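Local coordinates for cytoplasmic protein (PDB 7LPO), which probably hydrolyses steryl beta-glucosides, as a sterylglucosidase of glycoside hydrolase family 5, at residues A[568-580]-A[587-599]. Residues are numbered along the deposited sequence; the frame is centred on the assembly and turned at random.
Sequences YAIWNYVPDNVHE and GEDLSLWSVDDKE
H579 is held by two aspartates in a row, D596 and D597. Its NE2 gives a nearly straight hydrogen bond (171°) to D597 OD2, 2.9 Å away; OD2 lies in the imidazole plane, while NE2 approaches it from above the carboxylate plane. CB of D596 sits over the ring centre in a CH-pi contact, while its OD2 takes H579 N through the anti lone pair at 2.8 Å. The short aspartate side chain serves both, its methylene the ring face and its carboxylate the backbone N-H.

Amide and hydroxyl bonds join the middle. N577, its CG anti to the backbone N (chi1 168°), reaches across so that ND2 meets D589 OD1 at 2.8 Å, from above the carboxylate plane; water 3 bridges N577 OD1 and D589 OD2. The small S591 lets its OG accept from V574 N (3.0 Å) and donate to W593 O. Two backbone bonds, N572 N to L590 O and L592 N to N572 O, tie the chains nearby. W571 NE1 donates to water 1, which donates to E588 OE1, also hydrogen-bonded to a Tris probably from the crystallisation liquor.

Among the apolar contacts, Y573 CE1 packs on W593 CB at 3.6 Å; the Y573 ring and the five-membered ring of W593, planes at 28°, barely overlap. I570 CG2 meets L592 CD2, and W571 CD1 meets L590 CB.

Segment 568-580 starts within strand 567-570, which pairs with strands 35-43 and 518-522 of the TIM-barrel-type fold. R660 salt-bridges D589 and D597, Y534 bonds D589, and R90 of helix 83-93 bonds Y573 OH and touches W593.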
loop_
_atom_site.group_PDB
_atom_site.type_symbol
_atom_site.label_atom_id
_atom_site.label_comp_id
_atom_site.label_asym_id
_atom_site.label_seq_id
_atom_site.Cartn_x
_atom_site.Cartn_y
_atom_site.Cartn_z
ATOM N N TYR A 568 6.486 -4.888 -9.025
ATOM C CA TYR A 568 5.917 -3.815 -8.222
ATOM C C TYR A 568 4.538 -3.404 -8.707
ATOM O O TYR A 568 4.130 -3.705 -9.829
ATOM C CB TYR A 568 6.835 -2.586 -8.196
ATOM C CG TYR A 568 7.168 -1.988 -9.554
ATOM C CD1 TYR A 568 6.258 -1.186 -10.227
ATOM C CD2 TYR A 568 8.395 -2.212 -10.149
ATOM C CE1 TYR A 568 6.559 -0.630 -11.452
ATOM C CE2 TYR A 568 8.711 -1.643 -11.380
ATOM C CZ TYR A 568 7.788 -0.861 -12.021
ATOM O OH TYR A 568 8.095 -0.307 -13.240
ATOM N N ALA A 569 3.828 -2.716 -7.813
ATOM C CA ALA A 569 2.515 -2.140 -8.075
ATOM C C ALA A 569 2.592 -0.665 -7.703
ATOM O O ALA A 569 2.778 -0.324 -6.529
ATOM C CB ALA A 569 1.418 -2.853 -7.280
ATOM N N ILE A 570 2.462 0.196 -8.709
ATOM C CA ILE A 570 2.471 1.632 -8.488
ATOM C C ILE A 570 1.209 2.065 -7.749
ATOM O O ILE A 570 0.093 1.644 -8.079
ATOM C CB ILE A 570 2.587 2.366 -9.835
ATOM C CG1 ILE A 570 3.874 1.964 -10.564
ATOM C CG2 ILE A 570 2.501 3.859 -9.606
ATOM C CD1 ILE A 570 3.942 2.478 -12.002
ATOM N N TRP A 571 1.380 2.922 -6.745
ATOM C CA TRP A 571 0.268 3.620 -6.104
ATOM C C TRP A 571 0.134 4.997 -6.754
ATOM O O TRP A 571 1.052 5.815 -6.641
ATOM C CB TRP A 571 0.489 3.770 -4.590
ATOM C CG TRP A 571 -0.738 4.324 -3.919
ATOM C CD1 TRP A 571 -1.073 5.638 -3.771
ATOM C CD2 TRP A 571 -1.819 3.568 -3.356
ATOM N NE1 TRP A 571 -2.303 5.748 -3.159
ATOM C CE2 TRP A 571 -2.783 4.493 -2.894
ATOM C CE3 TRP A 571 -2.066 2.203 -3.201
ATOM C CZ2 TRP A 571 -3.966 4.094 -2.274
ATOM C CZ3 TRP A 571 -3.241 1.804 -2.592
ATOM C CH2 TRP A 571 -4.179 2.745 -2.136
ATOM N N ASN A 572 -0.988 5.266 -7.436
ATOM C CA ASN A 572 -2.058 4.327 -7.755
ATOM C C ASN A 572 -2.748 4.832 -9.045
ATOM O O ASN A 572 -2.277 5.773 -9.690
ATOM C CB ASN A 572 -3.063 4.199 -6.615
ATOM C CG ASN A 572 -3.698 5.519 -6.236
ATOM O OD1 ASN A 572 -3.151 6.607 -6.471
ATOM N ND2 ASN A 572 -4.860 5.426 -5.628
ATOM N N TYR A 573 -3.859 4.204 -9.412
ATOM C CA TYR A 573 -4.672 4.586 -10.563
ATOM C C TYR A 573 -6.075 4.896 -10.054
ATOM O O TYR A 573 -6.745 4.018 -9.503
ATOM C CB TYR A 573 -4.688 3.460 -11.597
ATOM C CG TYR A 573 -5.326 3.804 -12.917
ATOM C CD1 TYR A 573 -4.584 4.381 -13.943
ATOM C CD2 TYR A 573 -6.675 3.531 -13.146
ATOM C CE1 TYR A 573 -5.176 4.690 -15.164
ATOM C CE2 TYR A 573 -7.271 3.823 -14.354
ATOM C CZ TYR A 573 -6.519 4.401 -15.367
ATOM O OH TYR A 573 -7.125 4.703 -16.573
ATOM N N VAL A 574 -6.508 6.138 -10.217
ATOM C CA VAL A 574 -7.763 6.587 -9.628
ATOM C C VAL A 574 -8.647 7.189 -10.711
ATOM O O VAL A 574 -8.450 8.357 -11.086
ATOM C CB VAL A 574 -7.515 7.612 -8.510
ATOM C CG1 VAL A 574 -8.814 8.006 -7.839
ATOM C CG2 VAL A 574 -6.516 7.066 -7.488
ATOM N N PRO A 575 -9.647 6.453 -11.204
ATOM C CA PRO A 575 -10.500 6.996 -12.279
ATOM C C PRO A 575 -11.140 8.349 -11.993
ATOM O O PRO A 575 -11.375 9.107 -12.944
ATOM C CB PRO A 575 -11.567 5.907 -12.456
ATOM C CG PRO A 575 -10.827 4.616 -12.084
ATOM C CD PRO A 575 -9.904 5.018 -10.949
ATOM N N ASP A 576 -11.425 8.694 -10.737
ATOM C CA ASP A 576 -12.130 9.937 -10.438
ATOM C C ASP A 576 -11.221 10.995 -9.812
ATOM O O ASP A 576 -11.715 11.951 -9.208
ATOM C CB ASP A 576 -13.339 9.665 -9.537
ATOM C CG ASP A 576 -12.948 9.148 -8.160
ATOM O OD1 ASP A 576 -11.737 8.975 -7.892
ATOM O OD2 ASP A 576 -13.859 8.909 -7.339
ATOM N N ASN A 577 -9.909 10.861 -9.971
ATOM C CA ASN A 577 -8.988 11.899 -9.520
ATOM C C ASN A 577 -9.296 13.227 -10.208
ATOM O O ASN A 577 -9.618 13.275 -11.397
ATOM C CB ASN A 577 -7.549 11.463 -9.802
ATOM C CG ASN A 577 -6.531 12.598 -9.632
ATOM O OD1 ASN A 577 -6.449 13.505 -10.457
ATOM N ND2 ASN A 577 -5.761 12.542 -8.558
ATOM N N VAL A 578 -9.215 14.316 -9.447
ATOM C CA VAL A 578 -9.390 15.661 -9.981
ATOM C C VAL A 578 -8.299 16.556 -9.410
ATOM O O VAL A 578 -7.732 16.284 -8.349
ATOM C CB VAL A 578 -10.776 16.262 -9.657
ATOM C CG1 VAL A 578 -11.849 15.659 -10.559
ATOM C CG2 VAL A 578 -11.111 16.033 -8.201
ATOM N N HIS A 579 -8.020 17.651 -10.119
ATOM C CA HIS A 579 -6.973 18.568 -9.667
ATOM C C HIS A 579 -7.320 19.207 -8.326
ATOM O O HIS A 579 -6.446 19.416 -7.481
ATOM C CB HIS A 579 -6.737 19.668 -10.701
ATOM C CG HIS A 579 -6.094 19.187 -11.956
ATOM N ND1 HIS A 579 -5.932 19.991 -13.063
ATOM C CD2 HIS A 579 -5.574 17.981 -12.281
ATOM C CE1 HIS A 579 -5.355 19.292 -14.023
ATOM N NE2 HIS A 579 -5.116 18.074 -13.570
ATOM N N GLU A 580 -8.586 19.562 -8.127
ATOM C CA GLU A 580 -8.960 20.300 -6.925
ATOM C C GLU A 580 -8.776 19.452 -5.671
ATOM O O GLU A 580 -8.226 19.921 -4.670
ATOM C CB GLU A 580 -10.406 20.774 -7.043
ATOM C CG GLU A 580 -10.865 21.614 -5.869
ATOM C CD GLU A 580 -12.282 22.120 -6.034
ATOM O OE1 GLU A 580 -12.942 21.758 -7.033
ATOM O OE2 GLU A 580 -12.730 22.882 -5.157
ATOM N N GLY A 587 -5.934 14.830 0.828
ATOM C CA GLY A 587 -5.025 15.703 0.125
ATOM C C GLY A 587 -4.002 14.993 -0.722
ATOM O O GLY A 587 -3.164 15.663 -1.331
ATOM N N GLU A 588 -4.039 13.667 -0.788
ATOM C CA GLU A 588 -3.107 12.927 -1.626
ATOM C C GLU A 588 -3.526 12.988 -3.089
ATOM O O GLU A 588 -4.715 13.029 -3.423
ATOM C CB GLU A 588 -3.025 11.471 -1.181
ATOM C CG GLU A 588 -2.336 11.302 0.150
ATOM C CD GLU A 588 -1.858 9.889 0.389
ATOM O OE1 GLU A 588 -2.181 8.995 -0.422
ATOM O OE2 GLU A 588 -1.176 9.672 1.409
ATOM N N ASP A 589 -2.527 12.977 -3.970
ATOM C CA ASP A 589 -2.788 13.044 -5.408
ATOM C C ASP A 589 -1.677 12.243 -6.091
ATOM O O ASP A 589 -0.691 12.787 -6.591
ATOM C CB ASP A 589 -2.844 14.486 -5.910
ATOM C CG ASP A 589 -3.247 14.587 -7.374
ATOM O OD1 ASP A 589 -3.230 13.560 -8.083
ATOM O OD2 ASP A 589 -3.578 15.705 -7.815
ATOM N N LEU A 590 -1.851 10.924 -6.113
ATOM C CA LEU A 590 -0.832 10.025 -6.633
ATOM C C LEU A 590 -1.309 9.254 -7.850
ATOM O O LEU A 590 -0.610 8.342 -8.297
ATOM C CB LEU A 590 -0.379 9.046 -5.545
ATOM C CG LEU A 590 0.640 9.599 -4.546
ATOM C CD1 LEU A 590 -0.062 10.243 -3.369
ATOM C CD2 LEU A 590 1.586 8.494 -4.049
ATOM N N SER A 591 -2.474 9.597 -8.398
ATOM C CA SER A 591 -2.981 8.897 -9.569
ATOM C C SER A 591 -2.144 9.202 -10.806
ATOM O O SER A 591 -1.775 10.352 -11.068
ATOM C CB SER A 591 -4.435 9.279 -9.837
ATOM O OG SER A 591 -4.938 8.564 -10.955
ATOM N N LEU A 592 -1.867 8.152 -11.582
ATOM C CA LEU A 592 -1.186 8.297 -12.860
ATOM C C LEU A 592 -2.023 9.041 -13.893
ATOM O O LEU A 592 -1.470 9.515 -14.892
ATOM C CB LEU A 592 -0.839 6.919 -13.422
ATOM C CG LEU A 592 -0.023 5.987 -12.539
ATOM C CD1 LEU A 592 0.258 4.701 -13.285
ATOM C CD2 LEU A 592 1.261 6.666 -12.115
ATOM N N TRP A 593 -3.334 9.137 -13.683
ATOM C CA TRP A 593 -4.282 9.536 -14.711
ATOM C C TRP A 593 -5.371 10.382 -14.066
ATOM O O TRP A 593 -5.740 10.165 -12.910
ATOM C CB TRP A 593 -4.853 8.277 -15.410
ATOM C CG TRP A 593 -5.673 8.554 -16.618
ATOM C CD1 TRP A 593 -5.239 8.608 -17.907
ATOM C CD2 TRP A 593 -7.082 8.815 -16.657
ATOM N NE1 TRP A 593 -6.288 8.909 -18.749
ATOM C CE2 TRP A 593 -7.431 9.033 -18.004
ATOM C CE3 TRP A 593 -8.081 8.888 -15.683
ATOM C CZ2 TRP A 593 -8.735 9.327 -18.401
ATOM C CZ3 TRP A 593 -9.373 9.183 -16.080
ATOM C CH2 TRP A 593 -9.686 9.405 -17.426
ATOM N N SER A 594 -5.864 11.363 -14.815
ATOM C CA SER A 594 -6.911 12.249 -14.328
ATOM C C SER A 594 -7.679 12.809 -15.511
ATOM O O SER A 594 -7.073 13.226 -16.503
ATOM C CB SER A 594 -6.338 13.406 -13.504
ATOM O OG SER A 594 -7.361 14.331 -13.157
ATOM N N VAL A 595 -9.012 12.827 -15.398
ATOM C CA VAL A 595 -9.828 13.442 -16.441
ATOM C C VAL A 595 -9.464 14.910 -16.613
ATOM O O VAL A 595 -9.573 15.456 -17.714
ATOM C CB VAL A 595 -11.330 13.291 -16.131
ATOM C CG1 VAL A 595 -11.733 11.832 -16.119
ATOM C CG2 VAL A 595 -11.661 13.967 -14.807
ATOM N N ASP A 596 -9.051 15.585 -15.534
ATOM C CA ASP A 596 -8.670 16.991 -15.642
ATOM C C ASP A 596 -7.426 17.199 -16.504
ATOM O O ASP A 596 -7.107 18.344 -16.846
ATOM C CB ASP A 596 -8.433 17.583 -14.250
ATOM C CG ASP A 596 -9.728 17.904 -13.516
ATOM O OD1 ASP A 596 -10.791 17.966 -14.168
ATOM O OD2 ASP A 596 -9.685 18.101 -12.284
ATOM N N ASP A 597 -6.725 16.135 -16.871
ATOM C CA ASP A 597 -5.568 16.242 -17.746
ATOM C C ASP A 597 -5.891 15.849 -19.183
ATOM O O ASP A 597 -4.981 15.773 -20.017
ATOM C CB ASP A 597 -4.420 15.399 -17.199
ATOM C CG ASP A 597 -3.705 16.083 -16.054
ATOM O OD1 ASP A 597 -2.925 17.013 -16.324
ATOM O OD2 ASP A 597 -3.955 15.733 -14.879
ATOM N N LYS A 598 -7.169 15.653 -19.501
ATOM C CA LYS A 598 -7.581 15.343 -20.861
ATOM C C LYS A 598 -7.590 16.600 -21.726
ATOM O O LYS A 598 -7.787 17.717 -21.237
ATOM C CB LYS A 598 -8.965 14.696 -20.861
ATOM C CG LYS A 598 -8.947 13.236 -20.421
ATOM C CD LYS A 598 -10.341 12.624 -20.478
ATOM C CE LYS A 598 -10.521 11.757 -21.718
ATOM N NZ LYS A 598 -10.925 10.357 -21.355
ATOM N N GLU A 599 -7.363 16.395 -23.025
ATOM C CA GLU A 599 -7.292 17.473 -24.009
ATOM C C GLU A 599 -6.301 18.549 -23.582
ATOM O O GLU A 599 -5.174 18.600 -24.075
ATOM C CB GLU A 599 -8.672 18.092 -24.233
ATOM C CG GLU A 599 -9.622 17.218 -25.034
ATOM C CD GLU A 599 -10.542 16.387 -24.150
ATOM O OE1 GLU A 599 -11.166 16.959 -23.227
ATOM O OE2 GLU A 599 -10.644 15.160 -24.378
HETATM O O HOH W 1 -3.654 8.243 -2.644
HETATM O O HOH W 2 -10.191 11.474 -13.109
HETATM O O HOH W 3 -4.912 15.528 -10.100
HETATM O O HOH W 4 -4.607 17.617 -6.364
HETATM O O HOH W 5 -10.497 20.064 -10.266
#